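Local coordinates for chinitase A (Streptomyces coelicolor, PDB 3EBV), which probably hydrolyses chitin as an endochitinase, the chain being the glycosyl hydrolase family 18 TIM-barrel domain of a longer protein, at residues G45-N50 / I80-E85; I118-G123 / T127-A132; Y59-F64 / R109-D114. All coordinates share one frame; numbering follows the deposited sequence. Where two conformers were deposited one is given.

Contact 1: G45-N50 / I80-E85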
loop_
_atom_site.group_PDB
_atom_site.type_symbol
_atom_site.label_atom_id
_atom_site.label_comp_id
_atom_site.label_asym_id
_atom_site.label_seq_id
_atom_site.Cartn_x
_atom_site.Cartn_y
_atom_site.Cartn_z
ATOM N N GLY A 45 -6.906 -15.109 -12.946
ATOM C CA GLY A 45 -5.766 -14.847 -12.062
ATOM C C GLY A 45 -4.593 -14.094 -12.667
ATOM O O GLY A 45 -3.714 -13.619 -11.956
ATOM N N ALA A 46 -4.534 -14.026 -14.016
ATOM C CA ALA A 46 -3.370 -13.487 -14.678
ATOM C C ALA A 46 -3.409 -11.960 -14.756
ATOM O O ALA A 46 -4.478 -11.366 -14.840
ATOM C CB ALA A 46 -3.244 -14.086 -16.123
ATOM N N VAL A 47 -2.246 -11.336 -14.755
ATOM C CA VAL A 47 -2.199 -9.895 -14.955
ATOM C C VAL A 47 -1.217 -9.535 -16.043
ATOM O O VAL A 47 -0.371 -10.349 -16.456
ATOM C CB VAL A 47 -1.796 -9.139 -13.651
ATOM C CG1 VAL A 47 -2.806 -9.469 -12.537
ATOM C CG2 VAL A 47 -0.318 -9.383 -13.274
ATOM N N THR A 48 -1.310 -8.289 -16.490
ATOM C CA THR A 48 -0.305 -7.737 -17.373
ATOM C C THR A 48 -0.150 -6.255 -17.023
ATOM O O THR A 48 -0.989 -5.675 -16.307
ATOM C CB THR A 48 -0.708 -7.947 -18.885
ATOM O OG1 THR A 48 0.413 -7.647 -19.722
ATOM C CG2 THR A 48 -1.886 -7.087 -19.252
ATOM N N PHE A 49 0.940 -5.668 -17.481
ATOM C CA PHE A 49 1.124 -4.247 -17.304
ATOM C C PHE A 49 1.349 -3.590 -18.662
ATOM O O PHE A 49 2.174 -4.069 -19.454
ATOM C CB PHE A 49 2.325 -3.974 -16.410
ATOM C CG PHE A 49 2.610 -2.499 -16.233
ATOM C CD1 PHE A 49 1.722 -1.688 -15.519
ATOM C CD2 PHE A 49 3.740 -1.920 -16.801
ATOM C CE1 PHE A 49 1.974 -0.337 -15.376
ATOM C CE2 PHE A 49 3.988 -0.560 -16.654
ATOM C CZ PHE A 49 3.119 0.222 -15.934
ATOM N N ASN A 50 0.626 -2.502 -18.895
ATOM C CA ASN A 50 0.746 -1.748 -20.138
ATOM C C ASN A 50 0.929 -0.278 -19.775
ATOM O O ASN A 50 -0.046 0.356 -19.322
ATOM C CB ASN A 50 -0.534 -1.934 -20.960
ATOM C CG ASN A 50 -0.721 -3.381 -21.447
ATOM O OD1 ASN A 50 0.169 -3.946 -22.086
ATOM N ND2 ASN A 50 -1.870 -3.974 -21.142
ATOM N N ILE A 80 4.743 -3.434 -8.441
ATOM C CA ILE A 80 3.513 -3.387 -9.238
ATOM C C ILE A 80 2.294 -3.651 -8.363
ATOM O O ILE A 80 2.249 -4.677 -7.673
ATOM C CB ILE A 80 3.597 -4.357 -10.486
ATOM C CG1 ILE A 80 2.377 -4.249 -11.369
ATOM C CG2 ILE A 80 3.869 -5.816 -10.056
ATOM C CD1 ILE A 80 2.226 -2.866 -12.026
ATOM N N SER A 81 1.292 -2.764 -8.429
ATOM C CA SER A 81 0.058 -2.987 -7.662
ATOM C C SER A 81 -0.965 -3.663 -8.520
ATOM O O SER A 81 -1.203 -3.245 -9.669
ATOM C CB SER A 81 -0.488 -1.667 -7.099
ATOM O OG SER A 81 -1.631 -1.901 -6.302
ATOM N N VAL A 82 -1.608 -4.694 -7.980
ATOM C CA VAL A 82 -2.694 -5.397 -8.660
ATOM C C VAL A 82 -4.041 -5.015 -8.073
ATOM O O VAL A 82 -4.195 -5.010 -6.837
ATOM C CB VAL A 82 -2.506 -6.927 -8.543
ATOM C CG1 VAL A 82 -3.613 -7.653 -9.280
ATOM C CG2 VAL A 82 -1.119 -7.322 -9.086
ATOM N N GLY A 83 -5.016 -4.693 -8.911
ATOM C CA GLY A 83 -6.365 -4.433 -8.421
ATOM C C GLY A 83 -6.785 -3.017 -8.662
ATOM O O GLY A 83 -6.906 -2.582 -9.816
ATOM N N GLY A 84 -7.048 -2.313 -7.571
ATOM C CA GLY A 84 -7.552 -0.962 -7.677
ATOM C C GLY A 84 -9.064 -0.992 -7.695
ATOM O O GLY A 84 -9.678 -2.061 -7.855
ATOM N N GLU A 85 -9.687 0.176 -7.528
ATOM C CA GLU A 85 -11.148 0.261 -7.446
ATOM C C GLU A 85 -11.854 -0.478 -8.583
ATOM O O GLU A 85 -12.865 -1.177 -8.360
ATOM C CB GLU A 85 -11.588 1.731 -7.437
ATOM C CG GLU A 85 -11.506 2.347 -6.059
ATOM C CD GLU A 85 -12.174 3.706 -5.986
ATOM O OE1 GLU A 85 -12.476 4.283 -7.068
ATOM O OE2 GLU A 85 -12.384 4.186 -4.837
#
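V47 turns CG1 anti to its carbonyl carbon (chi1 -59°), toward V82, whose own CG1 extends opposite its backbone nitrogen. F49 likewise holds CG anti to the backbone N (chi1 177°), and in I80 an extended first torsion followed by a bend at chi2 (65°) carries CD1 to the phenyl ring. The evidence is two carbon-carbon meetings: V47 CG1 to V82 CG1 at 3.8 Å and F49 CD1 to I80 CD1 at 3.7 Å. V82 was modelled in two conformers, and the first meeting is that of one of them. I80 CD1 approaches the F49 ring obliquely, and within each pair the two side chains cross at a slant. No hydrogen bond crosses: the CA atoms of V47 and V82 are 7.8 Å apart, too far for backbone pairing, so this is purely apolar packing. S81 OG is hydrogen-bonded to D117 OD2. Strand 77-84 belongs to the parallel TIM-barrel sheet, beside 32-40, with which the short strand 47-48 pairs antiparallel. The contact lies in the layer between barrel strands and helix 94-111, which adds F100, V104 and V107, while strand 32-40 adds V35 and A38.

Contact 2: I118-G123 / T127-A132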
loop_
_atom_site.group_PDB
_atom_site.type_symbol
_atom_site.label_atom_id
_atom_site.label_comp_id
_atom_site.label_asym_id
_atom_site.label_seq_id
_atom_site.Cartn_x
_atom_site.Cartn_y
_atom_site.Cartn_z
ATOM N N ILE A 118 -0.720 -6.026 -3.162
ATOM C CA ILE A 118 -2.026 -6.631 -3.344
ATOM C C ILE A 118 -3.109 -5.638 -2.980
ATOM O O ILE A 118 -3.298 -5.323 -1.795
ATOM C CB ILE A 118 -2.152 -7.931 -2.453
ATOM C CG1 ILE A 118 -0.937 -8.879 -2.683
ATOM C CG2 ILE A 118 -3.535 -8.594 -2.635
ATOM C CD1 ILE A 118 -0.790 -9.350 -4.147
ATOM N N ASP A 119 -3.841 -5.191 -3.987
ATOM C CA ASP A 119 -4.897 -4.213 -3.811
ATOM C C ASP A 119 -6.172 -4.656 -4.547
ATOM O O ASP A 119 -6.873 -3.819 -5.146
ATOM C CB ASP A 119 -4.431 -2.825 -4.296
ATOM C CG ASP A 119 -5.426 -1.726 -3.982
ATOM O OD1 ASP A 119 -6.288 -1.875 -3.081
ATOM O OD2 ASP A 119 -5.340 -0.692 -4.690
ATOM N N LEU A 120 -6.488 -5.947 -4.441
ATOM C CA LEU A 120 -7.776 -6.443 -4.960
ATOM C C LEU A 120 -8.902 -5.863 -4.089
ATOM O O LEU A 120 -8.907 -6.025 -2.849
ATOM C CB LEU A 120 -7.843 -7.970 -4.930
ATOM C CG LEU A 120 -6.744 -8.741 -5.672
ATOM C CD1 LEU A 120 -7.175 -10.245 -5.813
ATOM C CD2 LEU A 120 -6.458 -8.136 -6.977
ATOM N N GLU A 121 -9.896 -5.260 -4.740
ATOM C CA GLU A 121 -11.061 -4.713 -4.013
ATOM C C GLU A 121 -12.360 -5.431 -4.351
ATOM O O GLU A 121 -13.465 -4.988 -3.973
ATOM C CB GLU A 121 -11.134 -3.205 -4.238
ATOM C CG GLU A 121 -9.830 -2.562 -3.767
ATOM C CD GLU A 121 -9.863 -1.058 -3.739
ATOM O OE1 GLU A 121 -10.922 -0.459 -4.047
ATOM O OE2 GLU A 121 -8.803 -0.486 -3.446
ATOM N N ASN A 122 -12.218 -6.536 -5.089
ATOM C CA ASN A 122 -13.377 -7.302 -5.571
ATOM C C ASN A 122 -13.423 -8.676 -4.923
ATOM O O ASN A 122 -14.045 -9.615 -5.455
ATOM C CB ASN A 122 -13.360 -7.423 -7.108
ATOM C CG ASN A 122 -12.101 -8.110 -7.631
ATOM O OD1 ASN A 122 -11.013 -7.957 -7.062
ATOM N ND2 ASN A 122 -12.225 -8.821 -8.762
ATOM N N GLY A 123 -12.748 -8.799 -3.776
ATOM C CA GLY A 123 -12.717 -10.057 -3.018
ATOM C C GLY A 123 -11.282 -10.532 -2.813
ATOM O O GLY A 123 -10.389 -10.270 -3.646
ATOM N N THR A 127 -7.407 -18.865 0.942
ATOM C CA THR A 127 -6.907 -20.198 0.577
ATOM C C THR A 127 -6.052 -20.033 -0.678
ATOM O O THR A 127 -4.927 -20.564 -0.722
ATOM C CB THR A 127 -8.068 -21.172 0.367
ATOM O OG1 THR A 127 -8.717 -21.430 1.614
ATOM C CG2 THR A 127 -7.569 -22.524 -0.218
ATOM N N TYR A 128 -6.545 -19.306 -1.690
ATOM C CA TYR A 128 -5.849 -19.292 -3.001
ATOM C C TYR A 128 -4.835 -18.152 -3.125
ATOM O O TYR A 128 -3.796 -18.303 -3.757
ATOM C CB TYR A 128 -6.829 -19.420 -4.193
ATOM C CG TYR A 128 -7.527 -20.748 -4.031
ATOM C CD1 TYR A 128 -6.823 -21.916 -4.294
ATOM C CD2 TYR A 128 -8.802 -20.847 -3.485
ATOM C CE1 TYR A 128 -7.409 -23.141 -4.069
ATOM C CE2 TYR A 128 -9.405 -22.104 -3.244
ATOM C CZ TYR A 128 -8.654 -23.239 -3.540
ATOM O OH TYR A 128 -9.163 -24.498 -3.289
HETATM N N MSE A 129 -5.101 -17.033 -2.441
HETATM C CA MSE A 129 -4.083 -15.995 -2.464
HETATM C C MSE A 129 -2.815 -16.399 -1.680
HETATM O O MSE A 129 -1.682 -16.037 -2.038
HETATM C CB MSE A 129 -4.625 -14.662 -1.901
HETATM C CG MSE A 129 -3.607 -13.487 -1.985
HETATM SE SE MSE A 129 -2.864 -13.146 -3.817
HETATM C CE MSE A 129 -4.404 -12.182 -4.600
ATOM N N THR A 130 -2.972 -17.179 -0.587
ATOM C CA THR A 130 -1.788 -17.656 0.134
ATOM C C THR A 130 -0.976 -18.586 -0.799
ATOM O O THR A 130 0.233 -18.429 -0.912
ATOM C CB THR A 130 -2.182 -18.404 1.450
ATOM O OG1 THR A 130 -2.882 -17.472 2.321
ATOM C CG2 THR A 130 -0.943 -18.946 2.157
ATOM N N GLN A 131 -1.686 -19.489 -1.477
ATOM C CA GLN A 131 -0.989 -20.388 -2.405
ATOM C C GLN A 131 -0.274 -19.579 -3.491
ATOM O O GLN A 131 0.902 -19.840 -3.792
ATOM C CB GLN A 131 -1.998 -21.304 -3.039
ATOM C CG GLN A 131 -1.349 -22.280 -4.081
ATOM C CD GLN A 131 -2.359 -23.205 -4.725
ATOM O OE1 GLN A 131 -3.433 -23.508 -4.181
ATOM N NE2 GLN A 131 -1.992 -23.700 -5.933
ATOM N N ALA A 132 -0.980 -18.579 -4.033
ATOM C CA ALA A 132 -0.406 -17.737 -5.108
ATOM C C ALA A 132 0.855 -17.009 -4.641
ATOM O O ALA A 132 1.879 -16.949 -5.336
ATOM C CB ALA A 132 -1.438 -16.751 -5.629
#
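M129, modelled as selenomethionine, sets its terminal methyl CE against L120 and I118, and the closest meetings on both residues are made by CE. CE lies 3.6 Å from L120 CD1, the two side chains reaching toward one another tip to tip. It also lies 4.2 Å from I118 CG2, a looser meeting in which the side chains slide past each other in opposite directions. Seen from CE, these two partners are about 82° apart, so both lie on its strand-facing side. The M129 chain starts out extended, with CG anti to the backbone N, and the bends at chi2 (54°) and chi3 (78°) then turn CE toward L120 CD1. I118 and L120 point their CB atoms at the helix.

This is the strand-to-helix half of the beta-alpha-beta unit formed by strand 115-120, helix 126-140 and strand 145-148 in the TIM barrel. The run from D114 to E121 matches the family 18 signature DxxDxDxE, whose last glutamate acts as the proton donor in relatives; E121 probably corresponds to it. Its OE2 is hydrogen-bonded to Q179. The same strand therefore packs against its helix with I118 and L120, with the signature acid D119 between them and E121 just beyond L120. F100 of helix 94-111 touches both I118 and M129, and T165 of helix 161-168 also meets M129. The L120 carbonyl oxygen is hydrogen-bonded to Y162 OH.

Contact 3: Y59-F64 / R109-D114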
loop_
_atom_site.group_PDB
_atom_site.type_symbol
_atom_site.label_atom_id
_atom_site.label_comp_id
_atom_site.label_asym_id
_atom_site.label_seq_id
_atom_site.Cartn_x
_atom_site.Cartn_y
_atom_site.Cartn_z
ATOM N N TYR A 59 5.176 9.320 -22.488
ATOM C CA TYR A 59 6.189 8.644 -21.689
ATOM C C TYR A 59 6.459 7.256 -22.254
ATOM O O TYR A 59 5.520 6.466 -22.406
ATOM C CB TYR A 59 5.600 8.527 -20.278
ATOM C CG TYR A 59 6.497 8.106 -19.142
ATOM C CD1 TYR A 59 7.871 8.392 -19.116
ATOM C CD2 TYR A 59 5.932 7.496 -18.014
ATOM C CE1 TYR A 59 8.678 8.016 -18.013
ATOM C CE2 TYR A 59 6.727 7.123 -16.928
ATOM C CZ TYR A 59 8.066 7.389 -16.911
ATOM O OH TYR A 59 8.814 7.058 -15.816
ATOM N N THR A 60 7.716 6.956 -22.572
ATOM C CA THR A 60 8.027 5.704 -23.267
ATOM C C THR A 60 8.382 4.571 -22.292
ATOM O O THR A 60 8.856 4.832 -21.166
ATOM C CB THR A 60 9.207 5.855 -24.252
ATOM O OG1 THR A 60 10.416 6.078 -23.519
ATOM C CG2 THR A 60 8.954 7.033 -25.238
ATOM N N VAL A 61 8.185 3.329 -22.740
ATOM C CA VAL A 61 8.586 2.150 -21.951
ATOM C C VAL A 61 10.064 2.224 -21.566
ATOM O O VAL A 61 10.437 1.973 -20.414
ATOM C CB VAL A 61 8.244 0.811 -22.675
ATOM C CG1 VAL A 61 8.877 -0.387 -21.972
ATOM C CG2 VAL A 61 6.731 0.633 -22.761
ATOM N N ASP A 62 10.923 2.579 -22.527
ATOM C CA ASP A 62 12.342 2.694 -22.225
ATOM C C ASP A 62 12.652 3.712 -21.116
ATOM O O ASP A 62 13.486 3.458 -20.249
ATOM C CB ASP A 62 13.142 3.005 -23.500
ATOM C CG ASP A 62 13.388 1.762 -24.366
ATOM O OD1 ASP A 62 13.023 0.619 -23.981
ATOM O OD2 ASP A 62 13.970 1.945 -25.456
ATOM N N GLN A 63 11.993 4.871 -21.168
ATOM C CA GLN A 63 12.212 5.905 -20.163
ATOM C C GLN A 63 11.665 5.459 -18.788
ATOM O O GLN A 63 12.317 5.684 -17.774
ATOM C CB GLN A 63 11.607 7.242 -20.579
ATOM C CG GLN A 63 12.009 8.375 -19.671
ATOM C CD GLN A 63 13.525 8.605 -19.640
ATOM O OE1 GLN A 63 14.193 8.398 -18.613
ATOM N NE2 GLN A 63 14.072 9.046 -20.777
ATOM N N PHE A 64 10.504 4.823 -18.807
ATOM C CA PHE A 64 9.906 4.248 -17.560
ATOM C C PHE A 64 10.880 3.241 -16.924
ATOM O O PHE A 64 11.241 3.349 -15.722
ATOM C CB PHE A 64 8.574 3.598 -17.909
ATOM C CG PHE A 64 7.946 2.844 -16.767
ATOM C CD1 PHE A 64 7.295 3.551 -15.745
ATOM C CD2 PHE A 64 8.008 1.464 -16.704
ATOM C CE1 PHE A 64 6.692 2.871 -14.674
ATOM C CE2 PHE A 64 7.432 0.768 -15.643
ATOM C CZ PHE A 64 6.752 1.487 -14.626
ATOM N N ARG A 109 9.933 -9.207 -13.847
ATOM C CA ARG A 109 11.181 -9.394 -14.576
ATOM C C ARG A 109 11.269 -8.484 -15.805
ATOM O O ARG A 109 12.339 -7.975 -16.079
ATOM C CB ARG A 109 11.306 -10.847 -15.000
ATOM C CG ARG A 109 11.510 -11.787 -13.838
ATOM C CD ARG A 109 12.842 -11.568 -13.164
ATOM N NE ARG A 109 13.924 -12.084 -14.009
ATOM C CZ ARG A 109 15.224 -11.985 -13.735
ATOM N NH1 ARG A 109 15.648 -11.381 -12.624
ATOM N NH2 ARG A 109 16.107 -12.498 -14.588
ATOM N N GLU A 110 10.154 -8.274 -16.494
ATOM C CA GLU A 110 10.145 -7.401 -17.675
ATOM C C GLU A 110 10.498 -5.957 -17.356
ATOM O O GLU A 110 11.256 -5.314 -18.099
ATOM C CB GLU A 110 8.817 -7.443 -18.405
ATOM C CG GLU A 110 8.711 -6.399 -19.549
ATOM C CD GLU A 110 9.639 -6.678 -20.738
ATOM O OE1 GLU A 110 10.235 -7.783 -20.804
ATOM O OE2 GLU A 110 9.771 -5.770 -21.604
ATOM N N TYR A 111 9.966 -5.431 -16.247
ATOM C CA TYR A 111 10.153 -4.003 -15.940
ATOM C C TYR A 111 11.132 -3.740 -14.839
ATOM O O TYR A 111 11.439 -2.579 -14.568
ATOM C CB TYR A 111 8.793 -3.330 -15.627
ATOM C CG TYR A 111 7.870 -3.403 -16.799
ATOM C CD1 TYR A 111 7.954 -2.451 -17.840
ATOM C CD2 TYR A 111 6.976 -4.452 -16.941
ATOM C CE1 TYR A 111 7.136 -2.540 -18.941
ATOM C CE2 TYR A 111 6.147 -4.552 -18.047
ATOM C CZ TYR A 111 6.244 -3.591 -19.063
ATOM O OH TYR A 111 5.406 -3.722 -20.154
ATOM N N GLY A 112 11.626 -4.797 -14.187
ATOM C CA GLY A 112 12.541 -4.679 -13.079
ATOM C C GLY A 112 11.901 -4.332 -11.731
ATOM O O GLY A 112 12.579 -3.809 -10.853
ATOM N N PHE A 113 10.629 -4.676 -11.547
ATOM C CA PHE A 113 9.983 -4.354 -10.268
ATOM C C PHE A 113 10.517 -5.211 -9.129
ATOM O O PHE A 113 10.883 -6.389 -9.333
ATOM C CB PHE A 113 8.480 -4.552 -10.378
ATOM C CG PHE A 113 7.791 -3.615 -11.364
ATOM C CD1 PHE A 113 8.111 -2.252 -11.413
ATOM C CD2 PHE A 113 6.825 -4.112 -12.237
ATOM C CE1 PHE A 113 7.452 -1.403 -12.344
ATOM C CE2 PHE A 113 6.148 -3.297 -13.154
ATOM C CZ PHE A 113 6.452 -1.924 -13.187
ATOM N N ASP A 114 10.553 -4.623 -7.923
ATOM C CA ASP A 114 11.039 -5.301 -6.729
ATOM C C ASP A 114 10.038 -6.253 -6.080
ATOM O O ASP A 114 10.403 -6.982 -5.148
ATOM C CB ASP A 114 11.510 -4.276 -5.700
ATOM C CG ASP A 114 12.628 -3.435 -6.235
ATOM O OD1 ASP A 114 13.726 -4.030 -6.452
ATOM O OD2 ASP A 114 12.419 -2.231 -6.499
#
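F64 sends its ring from CB straight toward Y111 and F113, with CG anti to the backbone N (chi1 173°). Along one side of the ring, CD2 comes first, 4.1 Å from Y111 CD1. The next atom, CE2, sits where both partners converge, at 3.9 Å from Y111 CD1 and 3.8 Å from F113 CZ. At the tip, F64 CZ meets F113 CZ at 3.7 Å. Both Y111 CD1 and F113 CZ lie near the plane of the F64 ring, so it is the rim of F64, not its face, that does the touching. The F64 and F113 rings have centroids 6.0 Å apart and planes inclined at 76°, yet neither covers the face of the other; this is a rim-to-rim pair and not a T-shaped stack. The F64 edge reaches the Y111 ring obliquely.

In the TIM barrel this joins the first turn of helix 61-73 to the C-terminal end of helix 94-111 and the turn beyond it. T60 is the N-cap of the first helix, its OG1 accepting from Q63 N at 3.1 Å with an N-H...O angle of 157°. At the other end, G112 leaves the helix with positive phi, and F113 follows in the turn leading to strand 115-120. Y111 CB lies above one face of F113, toward the rim. One turn before F64, V61 places CG1 4.1 Å from Y111 CE1. Toward the outside, E110 OE2 forms a salt bridge with K65 NZ, a second, charged connection between the same helices.

In the fold
Contact 1 lies between the other two: its centre is about 12 Å from that of contact 2 and about 15 Å from that of contact 3, while contacts 2 and 3 are about 25 Å apart. Contacts 1 and 2 share the barrel sheet through neighbouring strands 77-84 and 115-120, linked by probable backbone bonds between V82 and D119 and between G84 and D119. Contacts 1 and 3 alternate along the chain and touch where F49 meets F64 and I80 meets F113. Contact 2 comes last in sequence and includes the later part of the signature strand. All three fall in the run from strand 47-48 to helix 126-140; contacts 1 and 2 reach the sheet, contact 3 the helices outside it.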